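Local coordinates for protein diol-dehydratase (Roseburia inulinivorans, PDB 5I2A) that is a B12-independent, glycyl radical-type diol dehydratase that probably removes water from 1,2-propanediol, at residues G752-M757 with G785-F790; S380-V385 with A409-E414; L693-A698 with R814-S819. All coordinates share one frame; numbering follows the deposited sequence.

Interaction 1 (G752-M757 with G785-F790)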
ATOM      1  N   GLY A 752       5.552   9.108 -29.064  1.00 15.34           N
ATOM      2  CA  GLY A 752       4.937   9.254 -30.377  1.00 10.60           C
ATOM      3  C   GLY A 752       4.603  10.682 -30.790  1.00 15.20           C
ATOM      4  O   GLY A 752       4.191  11.495 -29.958  1.00 12.95           O
ATOM      5  N   THR A 753       4.769  10.992 -32.078  1.00 13.41           N
ATOM      6  CA  THR A 753       4.329  12.284 -32.606  1.00 11.24           C
ATOM      7  C   THR A 753       3.239  12.091 -33.658  1.00 13.69           C
ATOM      8  O   THR A 753       3.102  11.020 -34.243  1.00 14.43           O
ATOM      9  CB  THR A 753       5.499  13.108 -33.218  1.00 13.42           C
ATOM     10  OG1 THR A 753       5.947  12.506 -34.435  1.00 14.87           O
ATOM     11  CG2 THR A 753       6.671  13.203 -32.244  1.00 15.89           C
ATOM     12  N   LEU A 754       2.450  13.128 -33.892  1.00 13.83           N
ATOM     13  CA  LEU A 754       1.347  13.033 -34.834  1.00 14.88           C
ATOM     14  C   LEU A 754       1.398  14.144 -35.884  1.00 12.46           C
ATOM     15  O   LEU A 754       1.397  15.333 -35.552  1.00 14.03           O
ATOM     16  CB  LEU A 754       0.002  13.078 -34.095  1.00 12.48           C
ATOM     17  CG  LEU A 754      -1.245  12.984 -34.987  1.00 16.63           C
ATOM     18  CD1 LEU A 754      -2.366  12.214 -34.270  1.00 13.92           C
ATOM     19  CD2 LEU A 754      -1.750  14.355 -35.393  1.00 16.41           C
ATOM     20  N   PHE A 755       1.394  13.738 -37.144  1.00 11.45           N
ATOM     21  CA  PHE A 755       1.386  14.673 -38.272  1.00 15.01           C
ATOM     22  C   PHE A 755       0.121  14.444 -39.111  1.00 15.69           C
ATOM     23  O   PHE A 755       0.021  13.453 -39.841  1.00 13.92           O
ATOM     24  CB  PHE A 755       2.658  14.499 -39.118  1.00 12.79           C
ATOM     25  CG  PHE A 755       2.846  15.536 -40.217  1.00 14.46           C
ATOM     26  CD1 PHE A 755       2.023  16.657 -40.317  1.00 15.31           C
ATOM     27  CD2 PHE A 755       3.857  15.371 -41.160  1.00 10.72           C
ATOM     28  CE1 PHE A 755       2.213  17.597 -41.326  1.00 14.51           C
ATOM     29  CE2 PHE A 755       4.055  16.306 -42.177  1.00 14.37           C
ATOM     30  CZ  PHE A 755       3.228  17.424 -42.257  1.00 16.03           C
ATOM     31  N   ASN A 756      -0.834  15.357 -38.972  1.00 13.01           N
ATOM     32  CA  ASN A 756      -2.040  15.400 -39.805  1.00 15.86           C
ATOM     33  C   ASN A 756      -1.815  16.114 -41.121  1.00 15.16           C
ATOM     34  O   ASN A 756      -1.235  17.194 -41.145  1.00 14.78           O
ATOM     35  CB  ASN A 756      -3.178  16.132 -39.088  1.00 15.21           C
ATOM     36  CG  ASN A 756      -4.065  15.215 -38.284  1.00 16.99           C
ATOM     37  OD1 ASN A 756      -4.237  14.041 -38.611  1.00 15.85           O
ATOM     38  ND2 ASN A 756      -4.646  15.757 -37.219  1.00 14.06           N
ATOM     39  N   MET A 757      -2.333  15.547 -42.207  1.00 17.57           N
ATOM     40  CA  MET A 757      -2.411  16.282 -43.459  1.00 17.78           C
ATOM     41  C   MET A 757      -3.756  16.037 -44.151  1.00 16.65           C
ATOM     42  O   MET A 757      -4.319  14.952 -44.053  1.00 18.07           O
ATOM     43  CB  MET A 757      -1.241  15.900 -44.369  1.00 17.83           C
ATOM     44  CG  MET A 757      -1.144  16.721 -45.634  1.00 20.72           C
ATOM     45  SD  MET A 757       0.322  16.374 -46.622  1.00 22.84           S
ATOM     46  CE  MET A 757       1.576  17.278 -45.736  1.00 15.91           C
ATOM     47  N   GLY A 785      10.862  11.505 -40.027  1.00 15.59           N
ATOM     48  CA  GLY A 785       9.519  11.717 -39.511  1.00 16.83           C
ATOM     49  C   GLY A 785       8.983  10.399 -38.973  1.00 15.25           C
ATOM     50  O   GLY A 785       9.359   9.340 -39.461  1.00 18.26           O
ATOM     51  N   MET A 786       8.109  10.447 -37.976  1.00 13.84           N
ATOM     52  CA  MET A 786       7.667   9.211 -37.330  1.00 13.41           C
ATOM     53  C   MET A 786       6.315   8.676 -37.835  1.00 14.05           C
ATOM     54  O   MET A 786       6.082   7.470 -37.879  1.00 14.14           O
ATOM     55  CB  MET A 786       7.606   9.423 -35.811  1.00 12.90           C
ATOM     56  CG  MET A 786       7.186   8.185 -35.024  1.00 14.26           C
ATOM     57  SD  MET A 786       7.097   8.433 -33.235  1.00 21.25           S
ATOM     58  CE  MET A 786       8.786   8.911 -32.873  1.00 18.81           C
ATOM     59  N   HIS A 787       5.428   9.584 -38.205  1.00 15.94           N
ATOM     60  CA  HIS A 787       4.040   9.227 -38.445  1.00 13.79           C
ATOM     61  C   HIS A 787       3.335  10.226 -39.351  1.00 12.39           C
ATOM     62  O   HIS A 787       3.602  11.420 -39.280  1.00 13.61           O
ATOM     63  CB  HIS A 787       3.287   9.137 -37.114  1.00 15.24           C
ATOM     64  CG  HIS A 787       1.816   9.341 -37.257  1.00 13.64           C
ATOM     65  ND1 HIS A 787       1.240  10.594 -37.300  1.00 14.59           N
ATOM     66  CD2 HIS A 787       0.805   8.458 -37.425  1.00 10.88           C
ATOM     67  CE1 HIS A 787      -0.064  10.470 -37.460  1.00 12.96           C
ATOM     68  NE2 HIS A 787      -0.355   9.182 -37.538  1.00 13.92           N
ATOM     69  N   MET A 788       2.432   9.728 -40.195  1.00 15.00           N
ATOM     70  CA  MET A 788       1.563  10.586 -41.003  1.00 16.91           C
ATOM     71  C   MET A 788       0.194   9.956 -41.154  1.00 14.59           C
ATOM     72  O   MET A 788       0.072   8.733 -41.212  1.00 15.48           O
ATOM     73  CB  MET A 788       2.139  10.837 -42.399  1.00 15.02           C
ATOM     74  CG  MET A 788       3.149  11.948 -42.499  1.00 22.75           C
ATOM     75  SD  MET A 788       3.543  12.319 -44.236  1.00 20.27           S
ATOM     76  CE  MET A 788       2.482  13.728 -44.573  1.00 17.64           C
ATOM     77  N   GLN A 789      -0.831  10.796 -41.257  1.00 14.24           N
ATOM     78  CA  GLN A 789      -2.187  10.317 -41.524  1.00 11.72           C
ATOM     79  C   GLN A 789      -3.000  11.390 -42.245  1.00 12.88           C
ATOM     80  O   GLN A 789      -2.704  12.577 -42.142  1.00 15.16           O
ATOM     81  CB  GLN A 789      -2.882   9.917 -40.231  1.00 12.40           C
ATOM     82  CG  GLN A 789      -3.055  11.092 -39.295  1.00 15.08           C
ATOM     83  CD  GLN A 789      -3.584  10.696 -37.919  1.00 17.65           C
ATOM     84  OE1 GLN A 789      -4.350  11.441 -37.313  1.00 17.29           O
ATOM     85  NE2 GLN A 789      -3.183   9.524 -37.431  1.00 14.46           N
ATOM     86  N   PHE A 790      -4.035  10.958 -42.957  1.00 11.94           N
ATOM     87  CA  PHE A 790      -4.656  11.800 -43.967  1.00 14.96           C
ATOM     88  C   PHE A 790      -6.171  11.806 -43.958  1.00 13.39           C
ATOM     89  O   PHE A 790      -6.816  10.755 -43.927  1.00 14.47           O
ATOM     90  CB  PHE A 790      -4.197  11.364 -45.357  1.00 12.21           C
ATOM     91  CG  PHE A 790      -2.709  11.335 -45.519  1.00 10.55           C
ATOM     92  CD1 PHE A 790      -1.977  10.230 -45.118  1.00 11.37           C
ATOM     93  CD2 PHE A 790      -2.051  12.395 -46.101  1.00 11.35           C
ATOM     94  CE1 PHE A 790      -0.608  10.200 -45.277  1.00  9.82           C
ATOM     95  CE2 PHE A 790      -0.690  12.365 -46.268  1.00 16.19           C
ATOM     96  CZ  PHE A 790       0.029  11.263 -45.857  1.00 14.68           C
TER
HETATM   97  O   HOH W   1       5.214  12.383 -37.286  1.00 12.68           O
HETATM   98  O   HOH W   2      -5.329  13.766 -41.138  1.00 13.34           O
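H787 turns its imidazole toward the backbone of 752-757, where ND1 accepts a hydrogen bond from F755 N (3.2 Å, N-H...ND1 angle 167°). The donor lies in the ring plane, and CG stands anti to the backbone N (chi1 156°), which carries the ring across to lie alongside L754. The ring thus supplies an acceptor where a regular parallel ladder would use a carbonyl. The carbonyl O of H787 accepts a hydrogen bond from a water 2.7 Å away instead, and that water also bonds OG1 of T753, a hydroxyl shared with H746. Farther along, the strands pair directly: Q789 N donates to F755 O at 3.1 Å, and M757 N to Q789 O at 3.0 Å. At the other end, T753 N makes a weak bond to SD of M786 (3.6 Å).

The apolar part gathers methionines and aromatic rings. M788 runs beside F755, pointing the same way, with CG 3.7 Å from CD2 of the phenylalanine; its SD makes an oblique Met-aromatic contact, 5.2 Å from the ring centroid of F755. M757 lies similarly alongside F790, and its CE meets CE of M788 tip to tip at 3.8 Å. Helices 734-741 and 766-781 pack on these side chains.

On the face bearing N756, the ND2 group of this asparagine bonds D721 and the carbonyl O of V815. An alanine in place of H787 would probably leave the F755 amide without its acceptor and open a gap beside L754. The contact is the parallel pair of a beta-alpha-beta unit whose two strands diverge toward T753 and M786; there an imidazole and a water take over bonds that direct strand pairing no longer makes, with the sulfur of M786 a weak acceptor.

Interaction 2 (S380-V385 with A409-E414); sequences SLSIRV and AYYNDE
R384 reaches out from its strand and crosses D413 at about a right angle, holding its carboxylate side-on, NE bonding OD1 and NH2 bonding OD2, each at 2.9 Å. This salt bridge is twisted: guanidinium and carboxylate planes stand 52° apart. OD2 sits in the guanidinium plane, yet NH2 meets it from above the carboxylate plane, whereas NE approaches OD1 on its syn side. The bend at chi3 (47°) swings the guanidinium over to the acid. Y433 and Q352 also bond the carboxylate, and R431 O takes a further bond from NH2.

On the same face, the Y411 ring lies beside S382, CE2 coming 3.3 Å from OG, which bonds N346, while the tyrosine hydroxyl bonds C438 O. The other face is apolar: CG2 of I383 presses on CD2 of Y410 at 3.4 Å, crossing at a slant, and CG2 of V385 reaches the edge of the same ring.

The parallel ladder runs from A409 N to L381 O up to V385 N to Y411 O, and D413 N to V385 O extends it into helix 413-422, N-capped by N412. Helix 391-402, the crossover of this beta-alpha-beta unit, packs on I383 and Y410, and helix 766-781 on V385 and Y410; strands 346-350 and 787-792 flank the pair in a mixed five-stranded sheet, consistent with the junction of the antiparallel halves of the glycyl radical enzyme barrel.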
ATOM      1  N   SER A 380      -8.840   1.599 -34.916  1.00 11.50           N
ATOM      2  CA  SER A 380      -7.937   2.584 -35.469  1.00 12.54           C
ATOM      3  C   SER A 380      -6.846   1.823 -36.231  1.00 14.75           C
ATOM      4  O   SER A 380      -5.754   1.536 -35.704  1.00 12.85           O
ATOM      5  CB  SER A 380      -7.345   3.486 -34.369  1.00 12.72           C
ATOM      6  OG  SER A 380      -8.354   4.209 -33.670  1.00 13.93           O
ATOM      7  N   LEU A 381      -7.167   1.487 -37.476  1.00 12.78           N
ATOM      8  CA  LEU A 381      -6.283   0.709 -38.327  1.00 13.56           C
ATOM      9  C   LEU A 381      -4.979   1.441 -38.628  1.00 15.61           C
ATOM     10  O   LEU A 381      -4.960   2.621 -38.970  1.00 12.77           O
ATOM     11  CB  LEU A 381      -6.982   0.344 -39.637  1.00 12.64           C
ATOM     12  CG  LEU A 381      -6.206  -0.608 -40.535  1.00 13.61           C
ATOM     13  CD1 LEU A 381      -6.121  -1.974 -39.885  1.00 13.19           C
ATOM     14  CD2 LEU A 381      -6.872  -0.702 -41.910  1.00 14.05           C
ATOM     15  N   SER A 382      -3.887   0.712 -38.509  1.00 12.35           N
ATOM     16  CA  SER A 382      -2.574   1.277 -38.736  1.00 11.54           C
ATOM     17  C   SER A 382      -1.738   0.394 -39.651  1.00 12.75           C
ATOM     18  O   SER A 382      -1.994  -0.802 -39.786  1.00 13.94           O
ATOM     19  CB  SER A 382      -1.863   1.464 -37.398  1.00 12.00           C
ATOM     20  OG  SER A 382      -2.589   2.330 -36.570  1.00 13.38           O
ATOM     21  N   ILE A 383      -0.717   0.976 -40.259  1.00 12.76           N
ATOM     22  CA  ILE A 383       0.231   0.176 -41.007  1.00 12.72           C
ATOM     23  C   ILE A 383       1.666   0.559 -40.639  1.00 14.19           C
ATOM     24  O   ILE A 383       1.997   1.737 -40.490  1.00 13.54           O
ATOM     25  CB  ILE A 383       0.001   0.308 -42.540  1.00 14.51           C
ATOM     26  CG1 ILE A 383       0.973  -0.593 -43.309  1.00 11.37           C
ATOM     27  CG2 ILE A 383       0.094   1.774 -42.989  1.00 10.59           C
ATOM     28  CD1 ILE A 383       0.590  -0.785 -44.783  1.00 13.45           C
ATOM     29  N   ARG A 384       2.498  -0.452 -40.441  1.00 14.43           N
ATOM     30  CA  ARG A 384       3.916  -0.236 -40.236  1.00 13.65           C
ATOM     31  C   ARG A 384       4.619  -0.186 -41.590  1.00 17.08           C
ATOM     32  O   ARG A 384       4.570  -1.140 -42.349  1.00 16.26           O
ATOM     33  CB  ARG A 384       4.517  -1.343 -39.364  1.00 12.92           C
ATOM     34  CG  ARG A 384       4.201  -1.215 -37.890  1.00 11.48           C
ATOM     35  CD  ARG A 384       4.797  -2.369 -37.076  1.00 13.18           C
ATOM     36  NE  ARG A 384       6.193  -2.632 -37.416  1.00 13.55           N
ATOM     37  CZ  ARG A 384       6.942  -3.554 -36.815  1.00 13.84           C
ATOM     38  NH1 ARG A 384       6.442  -4.291 -35.824  1.00 11.46           N
ATOM     39  NH2 ARG A 384       8.190  -3.742 -37.209  1.00 13.09           N
ATOM     40  N   VAL A 385       5.256   0.941 -41.878  1.00 15.84           N
ATOM     41  CA  VAL A 385       6.018   1.132 -43.101  1.00 16.58           C
ATOM     42  C   VAL A 385       7.515   0.942 -42.820  1.00 17.08           C
ATOM     43  O   VAL A 385       8.043   1.497 -41.853  1.00 14.56           O
ATOM     44  CB  VAL A 385       5.790   2.545 -43.691  1.00 14.58           C
ATOM     45  CG1 VAL A 385       6.612   2.755 -44.972  1.00 14.31           C
ATOM     46  CG2 VAL A 385       4.319   2.783 -43.947  1.00 12.66           C
ATOM     47  N   ALA A 409      -3.480   4.778 -40.417  1.00 14.19           N
ATOM     48  CA  ALA A 409      -2.412   5.715 -40.104  1.00 13.74           C
ATOM     49  C   ALA A 409      -1.082   5.035 -40.447  1.00 13.43           C
ATOM     50  O   ALA A 409      -0.982   3.814 -40.360  1.00 12.20           O
ATOM     51  CB  ALA A 409      -2.451   6.130 -38.633  1.00 11.33           C
ATOM     52  N   TYR A 410      -0.084   5.829 -40.827  1.00 11.51           N
ATOM     53  CA  TYR A 410       1.198   5.326 -41.312  1.00 12.62           C
ATOM     54  C   TYR A 410       2.315   5.587 -40.294  1.00 11.33           C
ATOM     55  O   TYR A 410       2.494   6.718 -39.853  1.00 13.45           O
ATOM     56  CB  TYR A 410       1.546   5.977 -42.672  1.00 14.11           C
ATOM     57  CG  TYR A 410       0.524   5.657 -43.755  1.00 14.93           C
ATOM     58  CD1 TYR A 410      -0.682   6.352 -43.833  1.00 14.41           C
ATOM     59  CD2 TYR A 410       0.759   4.651 -44.681  1.00 14.91           C
ATOM     60  CE1 TYR A 410      -1.631   6.048 -44.814  1.00 14.13           C
ATOM     61  CE2 TYR A 410      -0.181   4.334 -45.658  1.00 14.18           C
ATOM     62  CZ  TYR A 410      -1.372   5.034 -45.719  1.00 14.40           C
ATOM     63  OH  TYR A 410      -2.302   4.718 -46.672  1.00 14.29           O
ATOM     64  N   TYR A 411       3.065   4.541 -39.944  1.00 12.02           N
ATOM     65  CA  TYR A 411       4.120   4.620 -38.927  1.00 14.32           C
ATOM     66  C   TYR A 411       5.470   4.156 -39.478  1.00 15.45           C
ATOM     67  O   TYR A 411       5.554   3.186 -40.219  1.00 12.72           O
ATOM     68  CB  TYR A 411       3.737   3.800 -37.686  1.00 10.66           C
ATOM     69  CG  TYR A 411       2.442   4.302 -37.061  1.00 13.78           C
ATOM     70  CD1 TYR A 411       2.452   5.301 -36.084  1.00 11.09           C
ATOM     71  CD2 TYR A 411       1.214   3.819 -37.494  1.00 11.91           C
ATOM     72  CE1 TYR A 411       1.272   5.782 -35.537  1.00 11.32           C
ATOM     73  CE2 TYR A 411       0.021   4.292 -36.951  1.00 14.89           C
ATOM     74  CZ  TYR A 411       0.054   5.272 -35.979  1.00 11.10           C
ATOM     75  OH  TYR A 411      -1.128   5.738 -35.475  1.00 14.17           O
ATOM     76  N   ASN A 412       6.522   4.862 -39.089  1.00 13.41           N
ATOM     77  CA  ASN A 412       7.852   4.632 -39.633  1.00 14.83           C
ATOM     78  C   ASN A 412       8.726   3.718 -38.752  1.00 11.68           C
ATOM     79  O   ASN A 412       9.358   4.175 -37.795  1.00 15.13           O
ATOM     80  CB  ASN A 412       8.527   5.990 -39.856  1.00 12.58           C
ATOM     81  CG  ASN A 412       9.890   5.877 -40.526  1.00 13.79           C
ATOM     82  OD1 ASN A 412      10.279   4.813 -40.986  1.00 15.10           O
ATOM     83  ND2 ASN A 412      10.612   6.989 -40.583  1.00 14.24           N
ATOM     84  N   ASP A 413       8.755   2.435 -39.089  1.00 13.44           N
ATOM     85  CA  ASP A 413       9.671   1.463 -38.464  1.00 15.03           C
ATOM     86  C   ASP A 413      11.077   2.000 -38.230  1.00 15.87           C
ATOM     87  O   ASP A 413      11.660   1.798 -37.162  1.00 15.18           O
ATOM     88  CB  ASP A 413       9.803   0.202 -39.326  1.00 14.86           C
ATOM     89  CG  ASP A 413       8.703  -0.809 -39.076  1.00 13.63           C
ATOM     90  OD1 ASP A 413       7.625  -0.417 -38.601  1.00 16.11           O
ATOM     91  OD2 ASP A 413       8.917  -2.007 -39.360  1.00 14.84           O
ATOM     92  N   GLU A 414      11.624   2.679 -39.236  1.00 15.84           N
ATOM     93  CA  GLU A 414      13.039   3.039 -39.213  1.00 16.23           C
ATOM     94  C   GLU A 414      13.378   4.073 -38.146  1.00 16.41           C
ATOM     95  O   GLU A 414      14.528   4.195 -37.737  1.00 17.45           O
ATOM     96  CB  GLU A 414      13.486   3.543 -40.583  1.00 17.86           C
ATOM     97  CG  GLU A 414      14.192   2.463 -41.397  1.00 31.23           C
ATOM     98  CD  GLU A 414      13.237   1.711 -42.293  1.00 36.73           C
ATOM     99  OE1 GLU A 414      12.248   2.328 -42.723  1.00 42.34           O
ATOM    100  OE2 GLU A 414      13.456   0.515 -42.568  1.00 31.53           O
TER

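Interaction 3 (L693-A698 with R814-S819)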
ATOM      1  N   LEU A 693       3.785  14.005 -28.680  1.00 13.09           N
ATOM      2  CA  LEU A 693       3.316  15.236 -29.298  1.00 13.33           C
ATOM      3  C   LEU A 693       2.119  14.905 -30.194  1.00 12.55           C
ATOM      4  O   LEU A 693       2.248  14.738 -31.403  1.00 13.68           O
ATOM      5  CB  LEU A 693       4.432  15.918 -30.098  1.00 11.29           C
ATOM      6  CG  LEU A 693       5.691  16.301 -29.308  1.00 15.43           C
ATOM      7  CD1 LEU A 693       6.868  16.598 -30.219  1.00 12.66           C
ATOM      8  CD2 LEU A 693       5.423  17.465 -28.368  1.00 11.85           C
ATOM      9  N   TYR A 694       0.954  14.802 -29.576  1.00 10.63           N
ATOM     10  CA  TYR A 694      -0.271  14.528 -30.301  1.00 12.17           C
ATOM     11  C   TYR A 694      -1.450  15.119 -29.539  1.00 11.84           C
ATOM     12  O   TYR A 694      -1.346  15.375 -28.344  1.00 14.21           O
ATOM     13  CB  TYR A 694      -0.455  13.029 -30.526  1.00 10.18           C
ATOM     14  CG  TYR A 694      -0.698  12.157 -29.302  1.00 12.16           C
ATOM     15  CD1 TYR A 694      -1.971  12.047 -28.746  1.00  8.43           C
ATOM     16  CD2 TYR A 694       0.325  11.370 -28.759  1.00  9.75           C
ATOM     17  CE1 TYR A 694      -2.210  11.217 -27.680  1.00 10.48           C
ATOM     18  CE2 TYR A 694       0.085  10.512 -27.674  1.00 10.05           C
ATOM     19  CZ  TYR A 694      -1.183  10.450 -27.138  1.00 11.29           C
ATOM     20  OH  TYR A 694      -1.461   9.624 -26.076  1.00 11.02           O
ATOM     21  N   PRO A 695      -2.556  15.376 -30.241  1.00 12.03           N
ATOM     22  CA  PRO A 695      -3.611  16.175 -29.605  1.00 12.58           C
ATOM     23  C   PRO A 695      -4.926  15.473 -29.273  1.00 13.49           C
ATOM     24  O   PRO A 695      -5.713  16.065 -28.537  1.00 15.29           O
ATOM     25  CB  PRO A 695      -3.876  17.245 -30.654  1.00 12.02           C
ATOM     26  CG  PRO A 695      -3.781  16.459 -31.942  1.00 12.50           C
ATOM     27  CD  PRO A 695      -2.649  15.439 -31.712  1.00 10.55           C
ATOM     28  N   VAL A 696      -5.162  14.271 -29.794  1.00  9.49           N
ATOM     29  CA  VAL A 696      -6.500  13.673 -29.785  1.00  9.35           C
ATOM     30  C   VAL A 696      -7.451  14.758 -30.317  1.00 12.75           C
ATOM     31  O   VAL A 696      -7.159  15.325 -31.359  1.00 12.34           O
ATOM     32  CB  VAL A 696      -6.916  13.137 -28.408  1.00 12.86           C
ATOM     33  CG1 VAL A 696      -8.029  12.085 -28.576  1.00 12.72           C
ATOM     34  CG2 VAL A 696      -5.715  12.485 -27.717  1.00 10.30           C
ATOM     35  N   SER A 697      -8.539  15.100 -29.625  1.00 12.16           N
ATOM     36  CA  SER A 697      -9.330  16.237 -30.101  1.00 12.56           C
ATOM     37  C   SER A 697      -9.185  17.442 -29.161  1.00 17.15           C
ATOM     38  O   SER A 697      -9.936  18.413 -29.257  1.00 14.30           O
ATOM     39  CB  SER A 697     -10.816  15.861 -30.263  1.00 12.86           C
ATOM     40  OG  SER A 697     -11.472  15.646 -29.022  1.00 15.47           O
ATOM     41  N   ALA A 698      -8.188  17.382 -28.286  1.00 12.15           N
ATOM     42  CA  ALA A 698      -8.068  18.330 -27.177  1.00 12.22           C
ATOM     43  C   ALA A 698      -7.428  19.657 -27.544  1.00 12.71           C
ATOM     44  O   ALA A 698      -7.360  20.564 -26.707  1.00 15.28           O
ATOM     45  CB  ALA A 698      -7.288  17.688 -26.026  1.00 12.48           C
ATOM     46  N   ARG A 814     -10.962  11.904 -40.444  1.00 15.52           N
ATOM     47  CA  ARG A 814      -9.834  11.730 -39.553  1.00 14.17           C
ATOM     48  C   ARG A 814      -9.795  12.883 -38.572  1.00 17.35           C
ATOM     49  O   ARG A 814      -9.799  14.038 -38.995  1.00 17.72           O
ATOM     50  CB  ARG A 814      -8.516  11.670 -40.331  1.00 14.75           C
ATOM     51  CG  ARG A 814      -7.343  11.195 -39.484  1.00 14.62           C
ATOM     52  CD  ARG A 814      -7.586   9.770 -38.965  1.00 14.49           C
ATOM     53  NE  ARG A 814      -6.437   9.221 -38.231  1.00 17.84           N
ATOM     54  CZ  ARG A 814      -6.386   7.991 -37.730  1.00 16.57           C
ATOM     55  NH1 ARG A 814      -7.424   7.170 -37.861  1.00 15.01           N
ATOM     56  NH2 ARG A 814      -5.298   7.577 -37.091  1.00 18.00           N
ATOM     57  N   VAL A 815      -9.757  12.586 -37.273  1.00 14.04           N
ATOM     58  CA  VAL A 815      -9.592  13.639 -36.274  1.00 12.69           C
ATOM     59  C   VAL A 815      -8.096  13.815 -35.974  1.00 15.16           C
ATOM     60  O   VAL A 815      -7.433  14.606 -36.622  1.00 17.87           O
ATOM     61  CB  VAL A 815     -10.389  13.337 -34.971  1.00 15.43           C
ATOM     62  CG1 VAL A 815     -10.260  14.482 -33.991  1.00 12.62           C
ATOM     63  CG2 VAL A 815     -11.851  13.094 -35.294  1.00 14.55           C
ATOM     64  N   ALA A 816      -7.564  13.078 -35.001  1.00 13.43           N
ATOM     65  CA  ALA A 816      -6.107  13.011 -34.833  1.00 13.45           C
ATOM     66  C   ALA A 816      -5.720  11.723 -34.126  1.00 12.61           C
ATOM     67  O   ALA A 816      -5.892  11.596 -32.921  1.00 14.91           O
ATOM     68  CB  ALA A 816      -5.591  14.221 -34.067  1.00 12.57           C
ATOM     69  N   GLY A 817      -5.222  10.760 -34.888  1.00 13.42           N
ATOM     70  CA  GLY A 817      -4.833   9.481 -34.332  1.00 11.29           C
ATOM     71  C   GLY A 817      -5.991   8.511 -34.267  1.00 14.36           C
ATOM     72  O   GLY A 817      -5.832   7.393 -33.783  1.00 13.77           O
ATOM     73  N   TYR A 818      -7.150   8.956 -34.764  1.00 11.79           N
ATOM     74  CA  TYR A 818      -8.369   8.157 -34.817  1.00 10.84           C
ATOM     75  C   TYR A 818      -9.347   8.786 -35.779  1.00 11.74           C
ATOM     76  O   TYR A 818      -9.235   9.965 -36.095  1.00 13.20           O
ATOM     77  CB  TYR A 818      -9.036   8.026 -33.438  1.00 11.18           C
ATOM     78  CG  TYR A 818      -9.682   9.296 -32.906  1.00 13.70           C
ATOM     79  CD1 TYR A 818      -8.905  10.372 -32.484  1.00 12.79           C
ATOM     80  CD2 TYR A 818     -11.069   9.410 -32.802  1.00 10.81           C
ATOM     81  CE1 TYR A 818      -9.487  11.534 -31.962  1.00 10.45           C
ATOM     82  CE2 TYR A 818     -11.668  10.572 -32.291  1.00 12.56           C
ATOM     83  CZ  TYR A 818     -10.875  11.623 -31.863  1.00 15.85           C
ATOM     84  OH  TYR A 818     -11.450  12.769 -31.355  1.00 15.57           O
ATOM     85  N   SER A 819     -10.314   7.992 -36.215  1.00 12.81           N
ATOM     86  CA  SER A 819     -11.359   8.461 -37.108  1.00 12.66           C
ATOM     87  C   SER A 819     -12.677   8.499 -36.366  1.00 15.20           C
ATOM     88  O   SER A 819     -12.839   7.839 -35.343  1.00 12.79           O
ATOM     89  CB  SER A 819     -11.455   7.559 -38.338  1.00 11.77           C
ATOM     90  OG  SER A 819     -10.237   7.602 -39.072  1.00 12.91           O
TER
HETATM   91  O   HOH W   3      -3.943  12.114 -31.246  1.00 15.34           O
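V815 opens the contact, its CG1 lying 4.0 Å from CB of S697. At A816 the methyl group points into the turn P695-A698, a type II' turn: CB sits 3.6 Å from CG of P695 and 3.3 Å from the carbonyl O of V696. No direct hydrogen bond joins the two loops; a water does so, accepting from V696 N at 2.9 Å and donating to A816 O at 2.6 Å. G817, the predicted radical site, is unmodified here, and its backbone has a positive phi (87°) at which a CB would collide with the carbonyl O of A816. Y818 follows, with V815 CB over one face of its ring. The Y818 and V696 side chains cross at about a right angle, CE1 meeting CG1 at 3.7 Å, and OH of the tyrosine, bonded to A339 O, comes 3.3 Å from CB of S697.

The 814-819 loop, closed by the backbone hydrogen bond from V815 N to Y818 O, links strands 812-814 and 819-821 near the centre of the chain. It is the glycyl radical loop of the family, and the turn facing it is backed by strands 548-556 and 454-457, through F556 on P695 and F455 on V696.

All three contacts are buried, but interaction 3 lies nearest the middle of the chain, its centre about 7 Å from that of the chain, against 14 and 16 Å for interactions 1 and 2. Interactions 1 and 2 belong to one sheet: each is a parallel pair of a beta-alpha-beta unit, and strands 409-412 and 787-792 join them antiparallel, with N412 N bonding M786 O. Interaction 2 relies on a regular ladder and a salt bridge, interaction 1 on a divergent ladder with sulfur-rich packing, and interaction 3 on small apolar contacts and one water between loops. G752 O bonds L693 N, and L754 touches A816 and G817, so interaction 1 meets both loops of interaction 3.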